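Putative O-methyltransferase (Klebsiella pneumoniae subsp. pneumoniae, PDB 3TFW) probably transfers a methyl group from S-adenosylmethionine to a hydroxyl oxygen of an acceptor molecule. Local coordinates at residues R191-M196 with G218-W223; I140-D145 with R154-Y159. All coordinates share one frame; numbering follows the deposited sequence.

Contact 1 of 2, residues R191-M196 with G218-W223; sequences RQFIEM and GFTLAW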
ATOM      1  N   ARG A 191      18.181  -8.154   4.993  1.00 19.91           N
ATOM      2  CA  ARG A 191      17.803  -8.917   6.198  1.00 20.62           C
ATOM      3  C   ARG A 191      18.094  -8.143   7.474  1.00 20.92           C
ATOM      4  O   ARG A 191      17.262  -8.118   8.387  1.00 20.77           O
ATOM      5  CB  ARG A 191      18.480 -10.301   6.230  1.00 20.64           C
ATOM      6  CG  ARG A 191      17.999 -11.237   5.142  1.00 21.50           C
ATOM      7  CD  ARG A 191      18.743 -12.590   5.180  1.00 22.31           C
ATOM      8  NE  ARG A 191      18.727 -13.184   6.515  1.00 24.10           N
ATOM      9  CZ  ARG A 191      17.760 -13.966   6.993  1.00 24.37           C
ATOM     10  NH1 ARG A 191      16.704 -14.276   6.253  1.00 25.17           N
ATOM     11  NH2 ARG A 191      17.854 -14.435   8.227  1.00 26.87           N
ATOM     12  N   GLN A 192      19.252  -7.481   7.512  1.00 20.94           N
ATOM     13  CA  GLN A 192      19.624  -6.596   8.617  1.00 21.74           C
ATOM     14  C   GLN A 192      18.604  -5.461   8.774  1.00 21.07           C
ATOM     15  O   GLN A 192      18.208  -5.130   9.888  1.00 21.12           O
ATOM     16  CB  GLN A 192      20.982  -5.954   8.353  1.00 22.02           C
ATOM     17  CG  GLN A 192      22.209  -6.673   8.861  1.00 25.91           C
ATOM     18  CD  GLN A 192      23.409  -5.757   8.793  1.00 29.06           C
ATOM     19  OE1 GLN A 192      24.007  -5.576   7.729  1.00 31.76           O
ATOM     20  NE2 GLN A 192      23.738  -5.128   9.917  1.00 30.44           N
ATOM     21  N   PHE A 193      18.239  -4.859   7.644  1.00 20.55           N
ATOM     22  CA  PHE A 193      17.223  -3.798   7.526  1.00 20.40           C
ATOM     23  C   PHE A 193      15.856  -4.212   8.093  1.00 20.79           C
ATOM     24  O   PHE A 193      15.294  -3.523   8.952  1.00 20.19           O
ATOM     25  CB  PHE A 193      17.119  -3.440   6.039  1.00 20.01           C
ATOM     26  CG  PHE A 193      16.076  -2.417   5.699  1.00 19.54           C
ATOM     27  CD1 PHE A 193      16.298  -1.065   5.936  1.00 18.47           C
ATOM     28  CD2 PHE A 193      14.897  -2.804   5.066  1.00 18.71           C
ATOM     29  CE1 PHE A 193      15.337  -0.107   5.581  1.00 18.39           C
ATOM     30  CE2 PHE A 193      13.936  -1.855   4.698  1.00 19.00           C
ATOM     31  CZ  PHE A 193      14.164  -0.500   4.962  1.00 18.81           C
ATOM     32  N   ILE A 194      15.331  -5.336   7.610  1.00 21.08           N
ATOM     33  CA  ILE A 194      14.049  -5.864   8.082  1.00 22.26           C
ATOM     34  C   ILE A 194      14.089  -6.190   9.583  1.00 22.87           C
ATOM     35  O   ILE A 194      13.190  -5.808  10.338  1.00 22.64           O
ATOM     36  CB  ILE A 194      13.591  -7.082   7.230  1.00 22.21           C
ATOM     37  CG1 ILE A 194      13.133  -6.603   5.850  1.00 21.63           C
ATOM     38  CG2 ILE A 194      12.458  -7.847   7.925  1.00 22.18           C
ATOM     39  CD1 ILE A 194      13.192  -7.668   4.761  1.00 23.76           C
ATOM     40  N   GLU A 195      15.154  -6.855  10.018  1.00 23.94           N
ATOM     41  CA  GLU A 195      15.306  -7.213  11.427  1.00 25.07           C
ATOM     42  C   GLU A 195      15.447  -5.993  12.348  1.00 25.00           C
ATOM     43  O   GLU A 195      14.848  -5.958  13.418  1.00 24.78           O
ATOM     44  CB  GLU A 195      16.458  -8.204  11.603  1.00 25.85           C
ATOM     45  CG  GLU A 195      16.040  -9.618  11.162  1.00 28.98           C
ATOM     46  CD  GLU A 195      17.206 -10.545  10.862  1.00 33.26           C
ATOM     47  OE1 GLU A 195      18.370 -10.190  11.171  1.00 36.33           O
ATOM     48  OE2 GLU A 195      16.945 -11.634  10.303  1.00 34.00           O
HETATM   49  N   MSE A 196      16.225  -5.001  11.911  1.00 25.07           N
HETATM   50  CA  MSE A 196      16.366  -3.728  12.615  1.00 25.37           C
HETATM   51  C   MSE A 196      14.994  -3.066  12.748  1.00 24.17           C
HETATM   52  O   MSE A 196      14.625  -2.582  13.823  1.00 23.74           O
HETATM   53  CB  MSE A 196      17.326  -2.819  11.833  1.00 26.25           C
HETATM   54  CG  MSE A 196      17.621  -1.474  12.465  1.00 30.84           C
HETATM   55 SE   MSE A 196      18.749  -0.322  11.319  1.00 43.66          SE
HETATM   56  CE  MSE A 196      18.375   1.366  12.208  1.00 38.91           C
ATOM     57  N   GLY A 218       8.782  -6.993  -3.582  1.00 17.46           N
ATOM     58  CA  GLY A 218       8.037  -6.558  -2.411  1.00 16.80           C
ATOM     59  C   GLY A 218       8.639  -5.327  -1.776  1.00 16.36           C
ATOM     60  O   GLY A 218       9.756  -4.922  -2.120  1.00 15.70           O
ATOM     61  N   PHE A 219       7.897  -4.752  -0.832  1.00 15.53           N
ATOM     62  CA  PHE A 219       8.312  -3.521  -0.178  1.00 15.52           C
ATOM     63  C   PHE A 219       7.893  -3.495   1.296  1.00 15.56           C
ATOM     64  O   PHE A 219       6.941  -4.162   1.692  1.00 15.24           O
ATOM     65  CB  PHE A 219       7.762  -2.299  -0.930  1.00 15.81           C
ATOM     66  CG  PHE A 219       6.259  -2.126  -0.835  1.00 17.88           C
ATOM     67  CD1 PHE A 219       5.695  -1.307   0.145  1.00 18.80           C
ATOM     68  CD2 PHE A 219       5.408  -2.753  -1.745  1.00 19.78           C
ATOM     69  CE1 PHE A 219       4.306  -1.140   0.233  1.00 20.73           C
ATOM     70  CE2 PHE A 219       4.015  -2.589  -1.665  1.00 20.73           C
ATOM     71  CZ  PHE A 219       3.464  -1.790  -0.686  1.00 20.27           C
ATOM     72  N   THR A 220       8.620  -2.727   2.096  1.00 14.99           N
ATOM     73  CA  THR A 220       8.219  -2.479   3.478  1.00 14.98           C
ATOM     74  C   THR A 220       7.586  -1.106   3.610  1.00 14.98           C
ATOM     75  O   THR A 220       7.869  -0.192   2.826  1.00 13.91           O
ATOM     76  CB  THR A 220       9.410  -2.595   4.443  1.00 14.99           C
ATOM     77  OG1 THR A 220      10.407  -1.618   4.107  1.00 16.71           O
ATOM     78  CG2 THR A 220      10.019  -3.975   4.355  1.00 16.42           C
ATOM     79  N   LEU A 221       6.724  -0.972   4.611  1.00 14.61           N
ATOM     80  CA  LEU A 221       6.069   0.280   4.916  1.00 15.07           C
ATOM     81  C   LEU A 221       6.094   0.390   6.430  1.00 14.72           C
ATOM     82  O   LEU A 221       5.649  -0.540   7.114  1.00 14.67           O
ATOM     83  CB  LEU A 221       4.640   0.222   4.402  1.00 15.62           C
ATOM     84  CG  LEU A 221       3.839   1.489   4.106  1.00 20.01           C
ATOM     85  CD1 LEU A 221       4.546   2.394   3.119  1.00 22.47           C
ATOM     86  CD2 LEU A 221       2.487   1.062   3.521  1.00 22.64           C
ATOM     87  N   ALA A 222       6.640   1.493   6.953  1.00 13.89           N
ATOM     88  CA  ALA A 222       6.787   1.659   8.405  1.00 13.45           C
ATOM     89  C   ALA A 222       6.320   3.053   8.807  1.00 13.48           C
ATOM     90  O   ALA A 222       6.667   4.039   8.148  1.00 13.79           O
ATOM     91  CB  ALA A 222       8.247   1.433   8.839  1.00 13.25           C
ATOM     92  N   TRP A 223       5.511   3.109   9.861  1.00 13.35           N
ATOM     93  CA  TRP A 223       5.011   4.353  10.438  1.00 14.45           C
ATOM     94  C   TRP A 223       5.875   4.645  11.662  1.00 14.88           C
ATOM     95  O   TRP A 223       6.130   3.747  12.465  1.00 14.63           O
ATOM     96  CB  TRP A 223       3.531   4.166  10.829  1.00 14.43           C
ATOM     97  CG  TRP A 223       2.919   5.219  11.733  1.00 16.28           C
ATOM     98  CD1 TRP A 223       3.084   5.340  13.091  1.00 16.63           C
ATOM     99  CD2 TRP A 223       2.026   6.272  11.345  1.00 16.84           C
ATOM    100  NE1 TRP A 223       2.357   6.402  13.566  1.00 17.37           N
ATOM    101  CE2 TRP A 223       1.696   6.992  12.519  1.00 17.21           C
ATOM    102  CE3 TRP A 223       1.475   6.679  10.121  1.00 17.94           C
ATOM    103  CZ2 TRP A 223       0.839   8.091  12.506  1.00 18.11           C
ATOM    104  CZ3 TRP A 223       0.623   7.776  10.108  1.00 18.35           C
ATOM    105  CH2 TRP A 223       0.318   8.472  11.292  1.00 18.57           C
TER

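Contact 2 of 2, residues I140-D145 with R154-Y159; sequences IFIDAD and RWALRY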
ATOM      1  N   ILE A 140       9.808   9.076   3.474  1.00 12.79           N
ATOM      2  CA  ILE A 140      11.174   8.685   3.159  1.00 12.55           C
ATOM      3  C   ILE A 140      11.124   7.407   2.328  1.00 13.26           C
ATOM      4  O   ILE A 140      10.526   6.406   2.745  1.00 13.40           O
ATOM      5  CB  ILE A 140      12.040   8.477   4.420  1.00 11.76           C
ATOM      6  CG1 ILE A 140      12.091   9.766   5.265  1.00 12.02           C
ATOM      7  CG2 ILE A 140      13.460   8.025   4.027  1.00 12.43           C
ATOM      8  CD1 ILE A 140      12.745   9.599   6.649  1.00  9.81           C
ATOM      9  N   PHE A 141      11.731   7.460   1.147  1.00 13.96           N
ATOM     10  CA  PHE A 141      11.730   6.330   0.223  1.00 15.38           C
ATOM     11  C   PHE A 141      13.138   5.787   0.065  1.00 16.01           C
ATOM     12  O   PHE A 141      14.050   6.504  -0.349  1.00 16.08           O
ATOM     13  CB  PHE A 141      11.144   6.770  -1.126  1.00 15.83           C
ATOM     14  CG  PHE A 141      10.973   5.656  -2.104  1.00 17.73           C
ATOM     15  CD1 PHE A 141       9.902   4.776  -1.990  1.00 19.20           C
ATOM     16  CD2 PHE A 141      11.888   5.471  -3.137  1.00 20.28           C
ATOM     17  CE1 PHE A 141       9.742   3.734  -2.904  1.00 21.43           C
ATOM     18  CE2 PHE A 141      11.727   4.423  -4.052  1.00 22.42           C
ATOM     19  CZ  PHE A 141      10.657   3.565  -3.930  1.00 21.77           C
ATOM     20  N   ILE A 142      13.319   4.511   0.402  1.00 16.78           N
ATOM     21  CA  ILE A 142      14.637   3.899   0.357  1.00 17.50           C
ATOM     22  C   ILE A 142      14.721   2.840  -0.740  1.00 19.64           C
ATOM     23  O   ILE A 142      14.027   1.822  -0.681  1.00 18.45           O
ATOM     24  CB  ILE A 142      15.033   3.291   1.724  1.00 17.09           C
ATOM     25  CG1 ILE A 142      14.904   4.349   2.836  1.00 17.28           C
ATOM     26  CG2 ILE A 142      16.458   2.717   1.676  1.00 16.65           C
ATOM     27  CD1 ILE A 142      15.107   3.799   4.237  1.00 15.60           C
ATOM     28  N   ASP A 143      15.562   3.107  -1.740  1.00 21.86           N
ATOM     29  CA  ASP A 143      15.820   2.145  -2.818  1.00 25.03           C
ATOM     30  C   ASP A 143      17.144   2.417  -3.539  1.00 26.22           C
ATOM     31  O   ASP A 143      17.152   2.797  -4.720  1.00 27.24           O
ATOM     32  CB  ASP A 143      14.684   2.141  -3.835  1.00 25.70           C
ATOM     33  CG  ASP A 143      14.857   1.067  -4.906  1.00 27.88           C
ATOM     34  OD1 ASP A 143      15.621   0.087  -4.682  1.00 28.94           O
ATOM     35  OD2 ASP A 143      14.225   1.207  -5.974  1.00 31.24           O
ATOM     36  N   ALA A 144      18.252   2.228  -2.830  1.00 27.05           N
ATOM     37  CA  ALA A 144      19.588   2.364  -3.424  1.00 27.87           C
ATOM     38  C   ALA A 144      20.394   1.070  -3.271  1.00 28.37           C
ATOM     39  O   ALA A 144      19.883  -0.032  -3.541  1.00 29.15           O
ATOM     40  CB  ALA A 144      20.341   3.559  -2.808  1.00 28.21           C
ATOM     41  N   ASP A 145      21.650   1.214  -2.847  1.00 28.26           N
ATOM     42  CA  ASP A 145      22.532   0.083  -2.588  1.00 28.09           C
ATOM     43  C   ASP A 145      22.092  -0.676  -1.334  1.00 27.37           C
ATOM     44  O   ASP A 145      22.235  -0.207  -0.194  1.00 26.93           O
ATOM     45  CB  ASP A 145      24.010   0.519  -2.505  1.00 28.77           C
ATOM     46  CG  ASP A 145      24.254   1.597  -1.457  1.00 30.31           C
ATOM     47  OD1 ASP A 145      23.538   2.621  -1.472  1.00 30.98           O
ATOM     48  OD2 ASP A 145      25.166   1.422  -0.617  1.00 31.73           O
ATOM     49  N   ARG A 154      18.819   3.938   9.792  1.00 15.20           N
ATOM     50  CA  ARG A 154      19.280   4.722  10.941  1.00 15.51           C
ATOM     51  C   ARG A 154      19.150   6.226  10.677  1.00 14.83           C
ATOM     52  O   ARG A 154      18.599   6.955  11.503  1.00 14.58           O
ATOM     53  CB  ARG A 154      20.717   4.346  11.321  1.00 15.87           C
ATOM     54  CG  ARG A 154      21.299   5.209  12.444  1.00 18.32           C
ATOM     55  CD  ARG A 154      22.696   4.742  12.860  1.00 20.59           C
ATOM     56  NE  ARG A 154      23.703   5.065  11.857  1.00 20.19           N
ATOM     57  CZ  ARG A 154      24.230   4.168  11.035  1.00 20.58           C
ATOM     58  NH1 ARG A 154      23.853   2.897  11.110  1.00 21.76           N
ATOM     59  NH2 ARG A 154      25.133   4.531  10.141  1.00 21.45           N
ATOM     60  N   TRP A 155      19.632   6.672   9.517  1.00 14.37           N
ATOM     61  CA  TRP A 155      19.498   8.077   9.101  1.00 14.09           C
ATOM     62  C   TRP A 155      18.038   8.489   8.885  1.00 13.74           C
ATOM     63  O   TRP A 155      17.643   9.610   9.232  1.00 13.95           O
ATOM     64  CB  TRP A 155      20.339   8.347   7.845  1.00 13.87           C
ATOM     65  CG  TRP A 155      21.783   8.492   8.160  1.00 15.31           C
ATOM     66  CD1 TRP A 155      22.798   7.637   7.813  1.00 15.34           C
ATOM     67  CD2 TRP A 155      22.385   9.551   8.908  1.00 16.08           C
ATOM     68  NE1 TRP A 155      23.998   8.112   8.295  1.00 16.25           N
ATOM     69  CE2 TRP A 155      23.775   9.281   8.973  1.00 17.55           C
ATOM     70  CE3 TRP A 155      21.888  10.707   9.523  1.00 17.62           C
ATOM     71  CZ2 TRP A 155      24.677  10.127   9.633  1.00 18.53           C
ATOM     72  CZ3 TRP A 155      22.784  11.552  10.184  1.00 17.90           C
ATOM     73  CH2 TRP A 155      24.168  11.255  10.231  1.00 19.04           C
ATOM     74  N   ALA A 156      17.234   7.582   8.327  1.00 13.29           N
ATOM     75  CA  ALA A 156      15.794   7.835   8.132  1.00 13.42           C
ATOM     76  C   ALA A 156      15.150   8.129   9.486  1.00 13.81           C
ATOM     77  O   ALA A 156      14.386   9.084   9.626  1.00 13.83           O
ATOM     78  CB  ALA A 156      15.085   6.618   7.454  1.00 12.76           C
ATOM     79  N   LEU A 157      15.502   7.328  10.489  1.00 14.38           N
ATOM     80  CA  LEU A 157      14.923   7.493  11.822  1.00 15.48           C
ATOM     81  C   LEU A 157      15.357   8.810  12.454  1.00 15.46           C
ATOM     82  O   LEU A 157      14.560   9.487  13.102  1.00 15.53           O
ATOM     83  CB  LEU A 157      15.257   6.298  12.721  1.00 15.53           C
ATOM     84  CG  LEU A 157      14.333   5.093  12.554  1.00 17.75           C
ATOM     85  CD1 LEU A 157      15.023   3.803  13.043  1.00 18.97           C
ATOM     86  CD2 LEU A 157      12.979   5.302  13.248  1.00 17.44           C
ATOM     87  N   ARG A 158      16.619   9.167  12.245  1.00 15.80           N
ATOM     88  CA  ARG A 158      17.150  10.429  12.731  1.00 16.22           C
ATOM     89  C   ARG A 158      16.370  11.614  12.162  1.00 15.75           C
ATOM     90  O   ARG A 158      16.087  12.566  12.884  1.00 15.91           O
ATOM     91  CB  ARG A 158      18.643  10.538  12.416  1.00 16.65           C
ATOM     92  CG  ARG A 158      19.235  11.962  12.463  1.00 20.89           C
ATOM     93  CD  ARG A 158      19.281  12.542  13.886  1.00 26.88           C
ATOM     94  NE  ARG A 158      19.903  13.872  13.903  1.00 29.74           N
ATOM     95  CZ  ARG A 158      19.269  15.019  13.650  1.00 30.72           C
ATOM     96  NH1 ARG A 158      17.973  15.033  13.349  1.00 31.34           N
ATOM     97  NH2 ARG A 158      19.942  16.164  13.686  1.00 30.50           N
ATOM     98  N   TYR A 159      15.999  11.544  10.888  1.00 14.88           N
ATOM     99  CA  TYR A 159      15.277  12.635  10.243  1.00 15.05           C
ATOM    100  C   TYR A 159      13.792  12.351  10.041  1.00 15.47           C
ATOM    101  O   TYR A 159      13.226  12.673   8.991  1.00 14.74           O
ATOM    102  CB  TYR A 159      15.984  13.052   8.943  1.00 14.98           C
ATOM    103  CG  TYR A 159      17.353  13.673   9.225  1.00 15.77           C
ATOM    104  CD1 TYR A 159      17.460  14.957   9.769  1.00 16.66           C
ATOM    105  CD2 TYR A 159      18.525  12.972   8.965  1.00 17.15           C
ATOM    106  CE1 TYR A 159      18.704  15.528  10.042  1.00 17.10           C
ATOM    107  CE2 TYR A 159      19.776  13.535   9.237  1.00 17.15           C
ATOM    108  CZ  TYR A 159      19.851  14.812   9.776  1.00 18.06           C
ATOM    109  OH  TYR A 159      21.080  15.373  10.054  1.00 19.90           O
TER

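Contact 1 of 2, residues R191-M196 with G218-W223
The hydroxyl oxygen OG1 of Thr220 meets the rim of the Phe193 ring near the plane of that ring, 3.6 Å from CE2 and 4.0 Å from CZ. The ring therefore offers its weakly positive C-H edge, rather than its electron-rich face, to the oxygen. With CG anti to the backbone N (chi1 177°), Phe193 sends its ring from the helix toward the strand. Thr220 turns OG1 between its own N and carbonyl carbon (chi1 61°), which leaves its methyl CG2 beside the backbone N. That methyl packs loosely on Ile194, with CG1 of Ile194 4.3 Å from CG2 of Thr220. Threonine suits the place, being beta-branched for a strand and able to offer one polar and one apolar branch to two successive helical residues. Further round the helix, Arg191 and Glu195 stand one turn apart as a long charge pair, and NH1 of Arg191 is hydrogen-bonded to the carbonyl of Val177. Helix 185-199 lies over a sheet in which strand 217-224 runs between strands 165-169 and 203-211. Phe193 also leans on Asn149 and Leu153 of helix 149-158, while Ile194 packs on Ala22 of the second subunit.

Contact 2 of 2, residues I140-D145 with R154-Y159
Ile140 and Ala156 make the apolar part of the contact: CD1 of Ile140 lies 3.9 Å and CG2 of Ile140 4.0 Å from CB of Ala156, so the small methyl touches both branches of the isoleucine. In Ile140, CG1 is anti to the carbonyl carbon (chi1 -59°), and the extended chi2 (171°) carries CD1 on to the helix. Ile142, two residues along and on the same face of the strand, adds a looser touch, its CD1 4.3 Å from the CB of Ala156. A second kind of contact sets methyl against carbonyl: CD1 of Ile140 lies 3.4 Å from O of Ala156 and 3.9 Å from O of Tyr159, the first residue beyond the helix. The polar groups find partners around the pair. Ala156 O accepts a hydrogen bond from Ser160 OG and a weak one from Tyr159 N, and Tyr159 OH bonds to the carbonyl of Gly132. Alanine suits the helix because its short side chain lets the backbone come close, and beta-branched isoleucine suits the strand. The chemistry is that of a buried apolar seam within a beta-alpha-beta unit, joining strand 139-142 to the last turn of helix 149-158 by methyl contacts and not by a directed polar bond.

How the contacts relate
Both contacts are buried helix-on-strand packings against one mixed sheet, and neither uses a surface residue to touch. Contact 2, nearer the centre of the chain, joins a parallel strand to the helix that follows it, as expected of a Rossmann-like methyltransferase core. Contact 1 involves an antiparallel strand farther out, and its helix also faces the second subunit. Their chemistry differs accordingly: aliphatic methyls dominate contact 2, whereas contact 1 sets an aromatic edge against a hydroxyl. The two meet directly. The helix of contact 1 reaches the strand of contact 2, with CE1 of Phe193 4.1 Å from CD1 of Ile142, and helix touches helix where CE of the selenomethionine Met196 lies 3.6 Å from N of Arg154.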